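Local structure of Alpha/beta hydrolase (Novosphingobium aromaticivorans, 3BWX) at residues F20-D26 / G54-C60; Y83-E88 / L110-L114; P119-A125 / A224-R228; V130-V134 / M218-F222; R234-I240 / R262-P267. The protein probably acts as a hydrolase of the alpha/beta-hydrolase family, of unknown substrate, and carries bound calcium in the crystal. The protein carries 1 engineered substitution. One frame throughout, in Å; residues are numbered along the deposited sequence.

Contact 1: F20-D26 / G54-C60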
# COMPACT_ATOMS: atom_id res chain seq x y z
N PHE A 20 -2.57 12.07 6.35
CA PHE A 20 -2.69 10.72 6.93
C PHE A 20 -3.90 10.64 7.83
O PHE A 20 -4.26 11.65 8.50
CB PHE A 20 -1.45 10.18 7.69
CG PHE A 20 -1.01 10.95 8.90
CD1 PHE A 20 -0.35 12.19 8.80
CD2 PHE A 20 -1.20 10.43 10.17
CE1 PHE A 20 0.07 12.84 9.95
CE2 PHE A 20 -0.73 11.09 11.29
CZ PHE A 20 -0.14 12.26 11.17
N ARG A 21 -4.54 9.47 7.81
CA ARG A 21 -5.56 9.16 8.82
C ARG A 21 -4.87 8.62 10.03
O ARG A 21 -3.97 7.79 9.89
CB ARG A 21 -6.57 8.17 8.34
CG ARG A 21 -7.43 8.66 7.16
CD ARG A 21 -8.50 7.62 6.74
NE ARG A 21 -9.52 8.17 5.86
CZ ARG A 21 -10.54 7.47 5.38
NH1 ARG A 21 -10.63 6.20 5.65
NH2 ARG A 21 -11.47 8.06 4.64
N ALA A 22 -5.25 9.10 11.20
CA ALA A 22 -4.66 8.61 12.45
C ALA A 22 -5.75 7.98 13.30
O ALA A 22 -6.82 8.58 13.54
CB ALA A 22 -3.99 9.77 13.23
N TYR A 23 -5.51 6.75 13.73
CA TYR A 23 -6.43 6.02 14.59
C TYR A 23 -5.77 5.87 15.93
O TYR A 23 -4.66 5.40 16.06
CB TYR A 23 -6.73 4.64 14.03
CG TYR A 23 -7.39 4.62 12.66
CD1 TYR A 23 -6.67 4.94 11.51
CD2 TYR A 23 -8.72 4.29 12.49
CE1 TYR A 23 -7.25 4.90 10.25
CE2 TYR A 23 -9.30 4.23 11.24
CZ TYR A 23 -8.57 4.57 10.11
OH TYR A 23 -9.17 4.49 8.89
N GLU A 24 -6.49 6.27 16.96
CA GLU A 24 -5.94 6.29 18.31
C GLU A 24 -5.84 4.86 18.85
O GLU A 24 -6.62 3.97 18.49
CB GLU A 24 -6.80 7.16 19.21
CG GLU A 24 -6.17 7.41 20.56
CD GLU A 24 -4.82 8.14 20.47
OE1 GLU A 24 -3.75 7.47 20.25
OE2 GLU A 24 -4.86 9.39 20.61
N GLY A 25 -4.86 4.66 19.71
CA GLY A 25 -4.66 3.38 20.35
C GLY A 25 -3.54 3.40 21.36
O GLY A 25 -3.03 4.46 21.72
N ASP A 26 -3.16 2.19 21.74
CA ASP A 26 -2.21 1.90 22.81
C ASP A 26 -0.87 2.61 22.57
O ASP A 26 -0.11 2.22 21.69
CB ASP A 26 -2.06 0.38 22.89
CG ASP A 26 -1.25 -0.10 24.09
OD1 ASP A 26 -0.60 0.70 24.79
OD2 ASP A 26 -1.25 -1.35 24.28
N GLY A 54 -7.23 1.06 18.72
CA GLY A 54 -7.39 0.89 20.15
C GLY A 54 -6.30 -0.02 20.63
O GLY A 54 -5.46 0.37 21.43
N ASP A 55 -6.31 -1.26 20.14
CA ASP A 55 -5.20 -2.17 20.44
C ASP A 55 -3.87 -1.64 19.92
O ASP A 55 -2.83 -1.89 20.48
CB ASP A 55 -5.44 -3.53 19.83
CG ASP A 55 -6.59 -4.28 20.50
OD1 ASP A 55 -6.96 -3.98 21.65
OD2 ASP A 55 -7.10 -5.20 19.86
N TRP A 56 -3.93 -0.90 18.84
CA TRP A 56 -2.81 -0.24 18.20
C TRP A 56 -3.16 1.18 17.72
O TRP A 56 -4.30 1.46 17.28
CB TRP A 56 -2.38 -1.03 16.94
CG TRP A 56 -1.95 -2.42 17.25
CD1 TRP A 56 -2.75 -3.49 17.36
CD2 TRP A 56 -0.62 -2.88 17.60
NE1 TRP A 56 -2.05 -4.60 17.72
CE2 TRP A 56 -0.73 -4.26 17.89
CE3 TRP A 56 0.67 -2.28 17.66
CZ2 TRP A 56 0.38 -5.03 18.23
CZ3 TRP A 56 1.77 -3.08 18.01
CH2 TRP A 56 1.60 -4.41 18.29
N ARG A 57 -2.19 2.06 17.82
CA ARG A 57 -2.26 3.32 17.07
C ARG A 57 -2.01 2.99 15.60
O ARG A 57 -1.10 2.23 15.30
CB ARG A 57 -1.22 4.32 17.51
CG ARG A 57 -1.38 4.72 18.97
CD ARG A 57 -0.23 5.62 19.40
NE ARG A 57 0.98 4.84 19.65
CZ ARG A 57 2.21 5.32 19.66
NH1 ARG A 57 2.45 6.60 19.39
NH2 ARG A 57 3.22 4.52 19.95
N VAL A 58 -2.73 3.63 14.69
CA VAL A 58 -2.57 3.28 13.29
C VAL A 58 -2.49 4.58 12.49
O VAL A 58 -3.34 5.47 12.68
CB VAL A 58 -3.74 2.43 12.73
CG1 VAL A 58 -3.43 1.95 11.29
CG2 VAL A 58 -4.11 1.20 13.58
N LEU A 59 -1.46 4.68 11.65
CA LEU A 59 -1.26 5.83 10.76
C LEU A 59 -1.39 5.33 9.31
O LEU A 59 -0.68 4.37 8.91
CB LEU A 59 0.15 6.41 10.90
CG LEU A 59 0.49 7.32 12.07
CD1 LEU A 59 0.75 6.44 13.22
CD2 LEU A 59 1.69 8.27 11.76
N CYS A 60 -2.23 6.02 8.52
CA CYS A 60 -2.51 5.65 7.13
C CYS A 60 -2.23 6.84 6.25
O CYS A 60 -3.14 7.60 5.90
CB CYS A 60 -3.93 5.18 6.95
SG CYS A 60 -4.35 3.73 7.91
O HOH W 1 0.29 1.46 19.04
O HOH W 2 -3.05 -2.88 23.06

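Contact 2: Y83-E88 / L110-L114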
# COMPACT_ATOMS: atom_id res chain seq x y z
N TYR A 83 8.81 9.62 -2.44
CA TYR A 83 7.88 9.11 -1.45
C TYR A 83 8.63 8.66 -0.20
O TYR A 83 8.14 8.88 0.91
CB TYR A 83 7.07 7.97 -1.99
CG TYR A 83 6.48 8.24 -3.35
CD1 TYR A 83 5.96 9.47 -3.68
CD2 TYR A 83 6.33 7.19 -4.31
CE1 TYR A 83 5.41 9.71 -4.93
CE2 TYR A 83 5.79 7.43 -5.58
CZ TYR A 83 5.34 8.69 -5.88
OH TYR A 83 4.83 8.94 -7.14
N LEU A 84 9.79 8.04 -0.37
CA LEU A 84 10.60 7.61 0.78
C LEU A 84 11.00 8.84 1.63
O LEU A 84 10.85 8.83 2.86
CB LEU A 84 11.85 6.86 0.32
CG LEU A 84 12.88 6.49 1.38
CD1 LEU A 84 12.25 5.54 2.36
CD2 LEU A 84 14.08 5.81 0.68
N GLN A 85 11.49 9.91 0.97
CA GLN A 85 11.83 11.14 1.68
C GLN A 85 10.61 11.73 2.42
O GLN A 85 10.72 12.19 3.54
CB GLN A 85 12.45 12.20 0.76
CG GLN A 85 12.91 13.48 1.53
CD GLN A 85 13.18 14.74 0.63
OE1 GLN A 85 12.25 15.50 0.25
NE2 GLN A 85 14.47 14.99 0.35
N ASP A 86 9.45 11.70 1.78
CA ASP A 86 8.26 12.24 2.37
C ASP A 86 7.89 11.41 3.61
O ASP A 86 7.41 11.95 4.58
CB ASP A 86 7.11 12.25 1.35
CG ASP A 86 7.34 13.20 0.19
OD1 ASP A 86 8.16 14.14 0.28
OD2 ASP A 86 6.59 13.06 -0.80
N LEU A 87 8.07 10.10 3.54
CA LEU A 87 7.77 9.27 4.72
C LEU A 87 8.79 9.55 5.86
O LEU A 87 8.42 9.54 7.04
CB LEU A 87 7.78 7.81 4.37
CG LEU A 87 6.53 7.34 3.60
CD1 LEU A 87 6.82 6.02 2.87
CD2 LEU A 87 5.30 7.29 4.49
N GLU A 88 10.08 9.71 5.51
CA GLU A 88 11.05 10.12 6.52
C GLU A 88 10.62 11.43 7.18
O GLU A 88 10.76 11.61 8.41
CB GLU A 88 12.46 10.23 5.93
CG GLU A 88 13.05 8.93 5.48
CD GLU A 88 13.45 7.97 6.60
OE1 GLU A 88 13.19 8.23 7.79
OE2 GLU A 88 13.97 6.88 6.28
N LEU A 110 8.61 0.54 -0.30
CA LEU A 110 8.96 1.66 0.59
C LEU A 110 9.29 1.16 1.99
O LEU A 110 10.14 1.69 2.71
CB LEU A 110 7.80 2.65 0.62
CG LEU A 110 7.67 3.43 -0.71
CD1 LEU A 110 6.44 4.37 -0.76
CD2 LEU A 110 8.94 4.22 -1.04
N THR A 111 8.59 0.10 2.41
CA THR A 111 8.87 -0.52 3.70
C THR A 111 10.31 -1.10 3.74
O THR A 111 11.05 -0.89 4.68
CB THR A 111 7.86 -1.64 3.99
OG1 THR A 111 6.55 -1.08 4.17
CG2 THR A 111 8.24 -2.41 5.29
N MSE A 112 10.72 -1.75 2.66
CA MSE A 112 12.11 -2.22 2.58
C MSE A 112 13.13 -1.08 2.60
O MSE A 112 14.13 -1.14 3.32
CB MSE A 112 12.29 -3.11 1.34
CG MSE A 112 11.52 -4.39 1.39
SE MSE A 112 11.78 -5.51 -0.24
CE MSE A 112 9.97 -5.81 -0.78
N LEU A 113 12.80 0.02 1.91
CA LEU A 113 13.66 1.17 1.83
C LEU A 113 13.77 1.87 3.20
O LEU A 113 14.86 2.27 3.64
CB LEU A 113 13.15 2.09 0.72
CG LEU A 113 13.46 1.54 -0.68
CD1 LEU A 113 12.63 2.33 -1.68
CD2 LEU A 113 15.01 1.58 -0.98
N LEU A 114 12.65 1.97 3.92
CA LEU A 114 12.67 2.53 5.28
C LEU A 114 13.51 1.63 6.20
O LEU A 114 14.29 2.15 7.01
CB LEU A 114 11.28 2.65 5.86
CG LEU A 114 10.44 3.76 5.30
CD1 LEU A 114 8.96 3.58 5.72
CD2 LEU A 114 10.95 5.13 5.70

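Contact 3: P119-A125 / A224-R228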
# COMPACT_ATOMS: atom_id res chain seq x y z
N PRO A 119 17.45 -1.16 10.28
CA PRO A 119 16.39 -2.15 10.49
C PRO A 119 15.83 -2.24 11.89
O PRO A 119 14.68 -2.62 12.04
CB PRO A 119 17.04 -3.48 10.06
CG PRO A 119 18.12 -3.04 9.10
CD PRO A 119 18.65 -1.74 9.66
N ALA A 120 16.58 -1.81 12.90
CA ALA A 120 16.07 -1.90 14.26
C ALA A 120 14.87 -0.98 14.47
O ALA A 120 14.12 -1.15 15.43
CB ALA A 120 17.15 -1.56 15.26
N ARG A 121 14.67 -0.00 13.59
CA ARG A 121 13.52 0.88 13.70
C ARG A 121 12.19 0.14 13.43
O ARG A 121 11.10 0.65 13.74
CB ARG A 121 13.66 2.07 12.72
CG ARG A 121 13.28 1.72 11.26
CD ARG A 121 13.77 2.66 10.18
NE ARG A 121 13.35 4.02 10.39
CZ ARG A 121 13.41 5.00 9.48
NH1 ARG A 121 13.80 4.81 8.23
NH2 ARG A 121 13.03 6.23 9.85
N ILE A 122 12.27 -1.02 12.76
CA ILE A 122 11.09 -1.78 12.37
C ILE A 122 10.81 -2.75 13.49
O ILE A 122 11.57 -3.69 13.73
CB ILE A 122 11.33 -2.58 11.06
CG1 ILE A 122 11.63 -1.63 9.88
CG2 ILE A 122 10.14 -3.52 10.75
CD1 ILE A 122 10.49 -0.69 9.48
N ALA A 123 9.72 -2.55 14.21
CA ALA A 123 9.30 -3.49 15.25
C ALA A 123 8.87 -4.83 14.65
O ALA A 123 9.17 -5.87 15.21
CB ALA A 123 8.19 -2.87 16.11
N ALA A 124 8.17 -4.75 13.55
CA ALA A 124 7.73 -5.90 12.75
C ALA A 124 7.19 -5.35 11.44
O ALA A 124 6.92 -4.12 11.33
CB ALA A 124 6.66 -6.70 13.52
N ALA A 125 6.99 -6.22 10.45
CA ALA A 125 6.53 -5.77 9.16
C ALA A 125 5.69 -6.84 8.45
O ALA A 125 5.81 -8.05 8.68
CB ALA A 125 7.68 -5.32 8.27
N ALA A 224 17.56 -7.26 4.68
CA ALA A 224 17.68 -6.41 5.83
C ALA A 224 16.35 -6.34 6.58
O ALA A 224 16.31 -6.43 7.80
CB ALA A 224 18.18 -5.01 5.45
N LEU A 225 15.26 -6.18 5.84
CA LEU A 225 13.93 -6.25 6.45
C LEU A 225 13.65 -7.57 7.17
O LEU A 225 13.07 -7.59 8.27
CB LEU A 225 12.81 -5.98 5.41
CG LEU A 225 11.36 -5.90 5.90
CD1 LEU A 225 11.12 -4.79 6.96
CD2 LEU A 225 10.43 -5.69 4.73
N ALA A 226 14.04 -8.68 6.54
CA ALA A 226 13.83 -10.01 7.09
C ALA A 226 14.64 -10.34 8.32
O ALA A 226 14.44 -11.40 8.91
CB ALA A 226 14.10 -11.04 6.01
N THR A 227 15.59 -9.48 8.71
CA THR A 227 16.17 -9.59 10.05
C THR A 227 15.22 -9.21 11.21
O THR A 227 15.57 -9.42 12.39
CB THR A 227 17.50 -8.76 10.20
OG1 THR A 227 17.19 -7.36 10.20
CG2 THR A 227 18.51 -9.09 9.09
N ARG A 228 14.05 -8.64 10.88
CA ARG A 228 13.06 -8.22 11.84
C ARG A 228 11.87 -9.16 11.63
O ARG A 228 11.77 -9.76 10.55
CB ARG A 228 12.66 -6.77 11.57
CG ARG A 228 13.89 -5.82 11.42
CD ARG A 228 14.75 -5.75 12.69
NE ARG A 228 13.86 -5.38 13.76
CZ ARG A 228 13.68 -6.03 14.89
NH1 ARG A 228 14.45 -7.05 15.23
NH2 ARG A 228 12.73 -5.62 15.72

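Contact 4: V130-V134 / M218-F222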
# COMPACT_ATOMS: atom_id res chain seq x y z
N VAL A 130 4.30 -8.26 -2.54
CA VAL A 130 5.42 -7.67 -3.21
C VAL A 130 6.68 -8.28 -2.62
O VAL A 130 6.72 -8.66 -1.45
CB VAL A 130 5.40 -6.16 -3.09
CG1 VAL A 130 5.50 -5.70 -1.64
CG2 VAL A 130 6.43 -5.56 -4.03
N GLY A 131 7.70 -8.38 -3.45
CA GLY A 131 9.00 -8.92 -3.06
C GLY A 131 10.13 -8.33 -3.88
O GLY A 131 9.91 -7.49 -4.73
N PRO A 132 11.37 -8.77 -3.60
CA PRO A 132 12.55 -8.22 -4.28
C PRO A 132 12.70 -8.67 -5.73
O PRO A 132 13.67 -8.27 -6.37
CB PRO A 132 13.70 -8.74 -3.44
CG PRO A 132 13.18 -10.05 -2.85
CD PRO A 132 11.74 -9.79 -2.60
N GLU A 133 11.81 -9.53 -6.20
CA GLU A 133 11.70 -9.88 -7.63
C GLU A 133 10.27 -9.61 -7.99
O GLU A 133 9.35 -10.15 -7.36
CB GLU A 133 12.03 -11.35 -7.89
CG GLU A 133 13.49 -11.70 -7.63
CD GLU A 133 13.81 -13.21 -7.60
OE1 GLU A 133 12.95 -14.07 -7.26
OE2 GLU A 133 15.00 -13.52 -7.87
N VAL A 134 10.07 -8.76 -9.00
CA VAL A 134 8.75 -8.35 -9.44
C VAL A 134 8.49 -8.93 -10.84
O VAL A 134 9.32 -8.77 -11.74
CB VAL A 134 8.67 -6.83 -9.44
CG1 VAL A 134 7.30 -6.36 -9.86
CG2 VAL A 134 9.03 -6.32 -8.04
N MSE A 218 17.25 -6.12 -5.48
CA MSE A 218 16.52 -5.81 -4.23
C MSE A 218 16.55 -6.87 -3.16
O MSE A 218 16.06 -6.63 -2.05
CB MSE A 218 15.09 -5.42 -4.52
CG MSE A 218 15.05 -4.15 -5.36
SE MSE A 218 13.26 -3.53 -5.51
CE MSE A 218 12.56 -4.96 -6.66
N TRP A 219 17.19 -8.00 -3.43
CA TRP A 219 17.36 -8.99 -2.37
C TRP A 219 18.02 -8.44 -1.10
O TRP A 219 17.59 -8.79 0.00
CB TRP A 219 18.06 -10.21 -2.93
CG TRP A 219 17.11 -11.08 -3.67
CD1 TRP A 219 17.03 -11.23 -5.01
CD2 TRP A 219 16.08 -11.88 -3.11
NE1 TRP A 219 16.02 -12.10 -5.33
CE2 TRP A 219 15.42 -12.53 -4.17
CE3 TRP A 219 15.67 -12.15 -1.81
CZ2 TRP A 219 14.36 -13.43 -3.96
CZ3 TRP A 219 14.61 -13.03 -1.59
CH2 TRP A 219 13.98 -13.67 -2.66
N PRO A 220 19.06 -7.60 -1.23
CA PRO A 220 19.66 -7.01 -0.03
C PRO A 220 18.70 -6.19 0.80
O PRO A 220 18.79 -6.21 2.02
CB PRO A 220 20.77 -6.11 -0.61
CG PRO A 220 21.18 -6.81 -1.86
CD PRO A 220 19.85 -7.25 -2.43
N LEU A 221 17.77 -5.49 0.16
CA LEU A 221 16.78 -4.69 0.88
C LEU A 221 15.78 -5.65 1.59
O LEU A 221 15.40 -5.45 2.75
CB LEU A 221 16.04 -3.74 -0.07
CG LEU A 221 16.88 -2.70 -0.78
CD1 LEU A 221 16.01 -2.01 -1.82
CD2 LEU A 221 17.42 -1.67 0.19
N PHE A 222 15.38 -6.71 0.92
CA PHE A 222 14.51 -7.68 1.56
C PHE A 222 15.20 -8.30 2.75
O PHE A 222 14.65 -8.43 3.84
CB PHE A 222 14.11 -8.78 0.55
CG PHE A 222 13.42 -9.93 1.22
CD1 PHE A 222 12.08 -9.86 1.60
CD2 PHE A 222 14.13 -11.08 1.56
CE1 PHE A 222 11.48 -10.88 2.34
CE2 PHE A 222 13.52 -12.08 2.30
CZ PHE A 222 12.21 -12.00 2.65
O HOH W 3 15.77 -7.51 -7.57

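Contact 5: R234-I240 / R262-P267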
# COMPACT_ATOMS: atom_id res chain seq x y z
N ARG A 234 0.82 -13.33 0.03
CA ARG A 234 0.86 -13.49 -1.41
C ARG A 234 -0.53 -13.92 -1.89
O ARG A 234 -1.11 -14.86 -1.34
CB ARG A 234 1.89 -14.57 -1.82
CG ARG A 234 1.96 -14.73 -3.30
CD ARG A 234 2.88 -15.81 -3.78
NE ARG A 234 2.69 -15.81 -5.22
CZ ARG A 234 1.93 -16.64 -5.94
NH1 ARG A 234 1.38 -17.74 -5.40
NH2 ARG A 234 1.76 -16.42 -7.22
N GLY A 235 -1.02 -13.29 -2.96
CA GLY A 235 -2.16 -13.83 -3.66
C GLY A 235 -1.77 -15.06 -4.47
O GLY A 235 -0.81 -14.98 -5.23
N GLU A 236 -2.53 -16.16 -4.34
CA GLU A 236 -2.22 -17.41 -5.02
C GLU A 236 -1.93 -17.21 -6.52
O GLU A 236 -1.03 -17.86 -7.08
CB GLU A 236 -3.38 -18.35 -4.87
CG GLU A 236 -3.12 -19.74 -5.48
CD GLU A 236 -4.19 -20.72 -5.08
OE1 GLU A 236 -5.37 -20.40 -5.30
OE2 GLU A 236 -3.82 -21.80 -4.56
N THR A 237 -2.67 -16.30 -7.15
CA THR A 237 -2.56 -16.07 -8.59
C THR A 237 -1.83 -14.78 -8.96
O THR A 237 -1.90 -14.31 -10.10
CB THR A 237 -3.94 -16.10 -9.27
OG1 THR A 237 -4.67 -14.91 -8.98
CG2 THR A 237 -4.75 -17.30 -8.80
N SER A 238 -1.08 -14.21 -8.02
CA SER A 238 -0.45 -12.93 -8.23
C SER A 238 0.44 -12.91 -9.45
O SER A 238 1.27 -13.82 -9.59
CB SER A 238 0.42 -12.60 -7.04
OG SER A 238 1.10 -11.37 -7.27
N ASP A 239 0.23 -11.89 -10.28
CA ASP A 239 1.09 -11.59 -11.43
C ASP A 239 2.28 -10.66 -11.09
O ASP A 239 2.96 -10.16 -12.00
CB ASP A 239 0.29 -11.08 -12.64
CG ASP A 239 -0.31 -9.69 -12.45
OD1 ASP A 239 -0.16 -9.02 -11.38
OD2 ASP A 239 -0.91 -9.22 -13.45
N ILE A 240 2.52 -10.42 -9.80
CA ILE A 240 3.54 -9.46 -9.33
C ILE A 240 4.55 -10.23 -8.50
O ILE A 240 5.74 -10.07 -8.65
CB ILE A 240 2.92 -8.28 -8.56
CG1 ILE A 240 2.29 -7.28 -9.55
CG2 ILE A 240 3.98 -7.56 -7.63
CD1 ILE A 240 3.27 -6.23 -10.13
N ARG A 262 -7.14 -18.24 -4.42
CA ARG A 262 -8.02 -17.73 -5.48
C ARG A 262 -8.02 -16.20 -5.64
O ARG A 262 -8.98 -15.64 -6.16
CB ARG A 262 -9.46 -18.22 -5.27
CG ARG A 262 -9.50 -19.73 -5.15
CD ARG A 262 -10.76 -20.42 -5.68
NE ARG A 262 -11.73 -19.64 -6.45
CZ ARG A 262 -11.90 -19.71 -7.77
NH1 ARG A 262 -11.16 -20.52 -8.51
NH2 ARG A 262 -12.82 -18.98 -8.37
N ILE A 263 -6.97 -15.53 -5.19
CA ILE A 263 -6.88 -14.12 -5.44
C ILE A 263 -5.47 -13.79 -5.90
O ILE A 263 -4.52 -14.51 -5.60
CB ILE A 263 -7.31 -13.23 -4.24
CG1 ILE A 263 -6.34 -13.31 -3.09
CG2 ILE A 263 -8.74 -13.50 -3.73
CD1 ILE A 263 -6.73 -12.36 -1.94
N GLY A 264 -5.36 -12.67 -6.59
CA GLY A 264 -4.12 -12.28 -7.23
C GLY A 264 -3.52 -11.09 -6.53
O GLY A 264 -3.56 -11.00 -5.29
N HIS A 265 -2.94 -10.19 -7.33
CA HIS A 265 -2.30 -9.00 -6.82
C HIS A 265 -3.33 -7.91 -6.56
O HIS A 265 -3.91 -7.40 -7.49
CB HIS A 265 -1.26 -8.46 -7.80
CG HIS A 265 -0.52 -7.27 -7.27
ND1 HIS A 265 0.50 -7.37 -6.34
CD2 HIS A 265 -0.67 -5.95 -7.54
CE1 HIS A 265 0.97 -6.15 -6.09
NE2 HIS A 265 0.27 -5.27 -6.80
N ALA A 266 -3.57 -7.48 -5.32
CA ALA A 266 -3.06 -7.98 -4.03
C ALA A 266 -4.24 -8.35 -3.09
O ALA A 266 -5.37 -7.86 -3.24
CB ALA A 266 -2.20 -6.90 -3.38
N PRO A 267 -3.97 -9.20 -2.06
CA PRO A 267 -4.92 -9.34 -0.96
C PRO A 267 -5.37 -7.97 -0.45
O PRO A 267 -4.59 -7.02 -0.41
CB PRO A 267 -4.12 -10.10 0.10
CG PRO A 267 -3.16 -10.93 -0.74
CD PRO A 267 -2.75 -9.99 -1.82
O HOH W 4 -7.43 -15.22 -8.80
O HOH W 5 -2.64 -10.74 -10.14

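Contact 1: F20-D26 / G54-C60
Arg21 to Tyr23 pair with Val58 to Cys60 as an antiparallel ladder in the mixed sheet of this alpha/beta-hydrolase fold, joining strands 17-23 and 58-61. Arg21-Cys60 and Tyr23-Val58 are hydrogen-bonded pairs flanking the non-hydrogen-bonded pair Ala22-Leu59; Tyr23 N meets Val58 O almost straight (2.7 Å, 169°). The Tyr23 ring passes Val58 and brings CE1 to 3.9 Å from Cys60 SG, a sulfur-aromatic contact. On Ala22's face, Leu59 lies alongside the Phe20 ring, its CD2 3.7 Å from Phe20 CE2. Beyond the ladder Gly25 and Gly54 come within 3.7 Å (CA to CA), where a CB on Gly25 would strike Trp56 O. Arg57 lays CG on Gly25 O and bends at chi3 (-77°) to send NE weakly to Asp26 O, while NH2 bonds Arg29 O. A leucine in place of Arg57 would probably leave both carbonyls without these guanidinium donors. Asp26 OD1 bonds Ser28 OG, and a water links Asp26 OD2 (2.7 Å) to Asp55 O.

Contact 2: Y83-E88 / L110-L114
Leu84 sets its forked end against Leu113 and Leu114: CD1 is nearest Leu114 CD2 at 3.6 Å, and CD2 is nearest Leu113 CB at 3.8 Å. Its CG stands opposite the backbone N (chi1 173°), which swings the fork off the side of its own helix and across to the other. The facing leucines, Leu110, Leu113 and Leu114, all place CG beside the backbone N instead, with chi2 extended. Leu84 and Leu114 run antiparallel alongside one another, whereas Leu113 lies roughly perpendicular to Leu84. Leu110 spreads its branches over one turn of the facing helix: CD1 sits 3.9 Å from Tyr83 CB and 4.0 Å from Leu87 CD1, while CD2 rests near the backbone of Leu84. Branched leucine suits these positions because its two methyls can fill separate niches. At one end Glu88 folds at chi2 (-71°) and brings OE2 to 3.5 Å from Leu114 CD2, its charge being met by a salt bridge to Arg121. The axes of the two segments lie 10.2 Å apart and cross at -59°. Leu87 and Leu114 both rest on Leu35, so helices 80-94 and 106-117 cover the same face of the central sheet, in keeping with the layered alpha/beta-hydrolase fold; the second helix follows a probable nucleophile elbow.

Contact 3: P119-A125 / A224-R228
Ile122 O is gripped by two nitrogens of Arg228, NE at 2.8 Å and NH2 at 3.0 Å, both side-on from one guanidinium edge. The oxygen lies almost in the guanidinium plane (9° out of it for the NE bond), and that NE bond points nearly straight down the carbonyl. Arginine suits the place because its neighbouring N-H groups converge on a single acceptor, and the double grip fixes the rotation of the flat group. The chain reaches back by bending at chi2 (-62°) and chi3 (-55°), which curls it over Pro119, with Arg228 CD 3.2 Å from Pro119 O. A methionine in place of Arg228 would probably leave Ile122 O without these two donors and free the loop after the helix to shift. Apolar contacts continue the join: Leu225 CD1 touches Ala125 CB (3.7 Å) and, a little farther off, Ile122 CG2. At the outer end the Pro119 ring faces the methyl of Ala224, a small residue that lets the proline come close. Thr227 OG1 turns back to donate to Ala224 O (2.7 Å), which Thr227 N also meets, and a type I turn from Leu225 to Arg228 brings the chain round. The contact thus ties the end of helix 219-225 to the start of strand 122-128, with helix 106-117 packing on Ile122 and Leu225, and Leu230 of the adjacent strand 230-235 touching Ala125 and Leu225.

Contact 4: V130-V134 / M218-F222
Pro132 and Met218 bring their CA atoms to within 4.6 Å where the irregular loop 130-134 passes the start of helix 219-225. No direct backbone bond joins them here; a water that accepts from Met218 N (2.9 Å) also lies close to Pro132 O. At the centre, Pro132 CG stands over the middle of the six-membered ring of Trp219, 3.3 Å from the centroid and 8° off the ring normal, a CH-pi contact. Pro132 CG also meets Phe222 CB at 3.7 Å, and Pro132 CB lies 3.8 Å from Met218 CB. Phe222 sets CG opposite its backbone N (chi1 170°), which carries its ring away from the loop while CB remains against the proline. Met218, a selenomethionine, curls at its end so that CE comes 4.0 Å from Val134 CG2. A compact, rigid proline suits the spot, since it can press CH groups on an aromatic face without needing a hydrogen-bond partner. At the indole edge Trp219 NE1 donates to Glu133 OE2 (3.1 Å, 162°), meeting the oxygen from above the carboxylate, whose plane is nearly perpendicular to the ring. Glu133 OE1 bonds Thr245, and Met249 of helix 243-250 packs on Pro132, Trp219 and Phe222. The chemistry implies an apolar core fixed at its border by one direct polar bond: the indole N-H is satisfied, its donation would probably favour an ionised Glu133, and the bond probably limits rotation of the indole.

Contact 5: R234-I240 / R262-P267
Ile240 lays CG1 over the centre of one face of the His265 ring, 3.6 Å from its centroid in a CH-pi contact. The opposite face carries Ala266 CB, offset toward the rim, a residue reached through a cis peptide. ND1 is hydrogen-bonded to Asp129 OD2. A branched isoleucine suits the spot, since CB, CG1 and CG2 together blanket the flat imidazole. Ser238 OG, also bonded to Asp129, accepts from Ile240 N (3.1 Å) in an ST turn, which helps place that isoleucine. Farther along, Thr237 N meets Ile263 O nearly straight (3.0 Å, 174°), though from above the carbonyl plane. Glu236, extended, takes Arg262 N on OE1 (2.9 Å), while the Arg262 guanidinium turns to Asp172. Gly235 must be small: a CB would strike Gly264 O. A water bridges Asp239 N and His265 N. The loop after strand 255-260 carries His265 and that after 230-235 covers it; the ND1 bond and nearby Ser105, in a probable nucleophile elbow, are consistent with an alpha/beta-hydrolase catalytic triad.

Contacts 1 and 2 come first along the chain, contact 3 then encloses contact 4 in sequence, and contact 5 closes the series. Contacts 1, 3 and 5 all reach the mixed central sheet, contacts 1 and 5 on opposite sides of the chain's centre with their own centres about 27 Å apart. Contact 2 touches both 3 and 4, which adjoin each other along helix 219-225, and the three centres lie about 14 to 15 Å from each other: Met112 packs on Leu225 and Phe222, and Leu113 on Leu221. Val134 on Ile240 carries the chain of touches to contact 5, so packing connects the helix layer with the loop that covers the probable catalytic histidine.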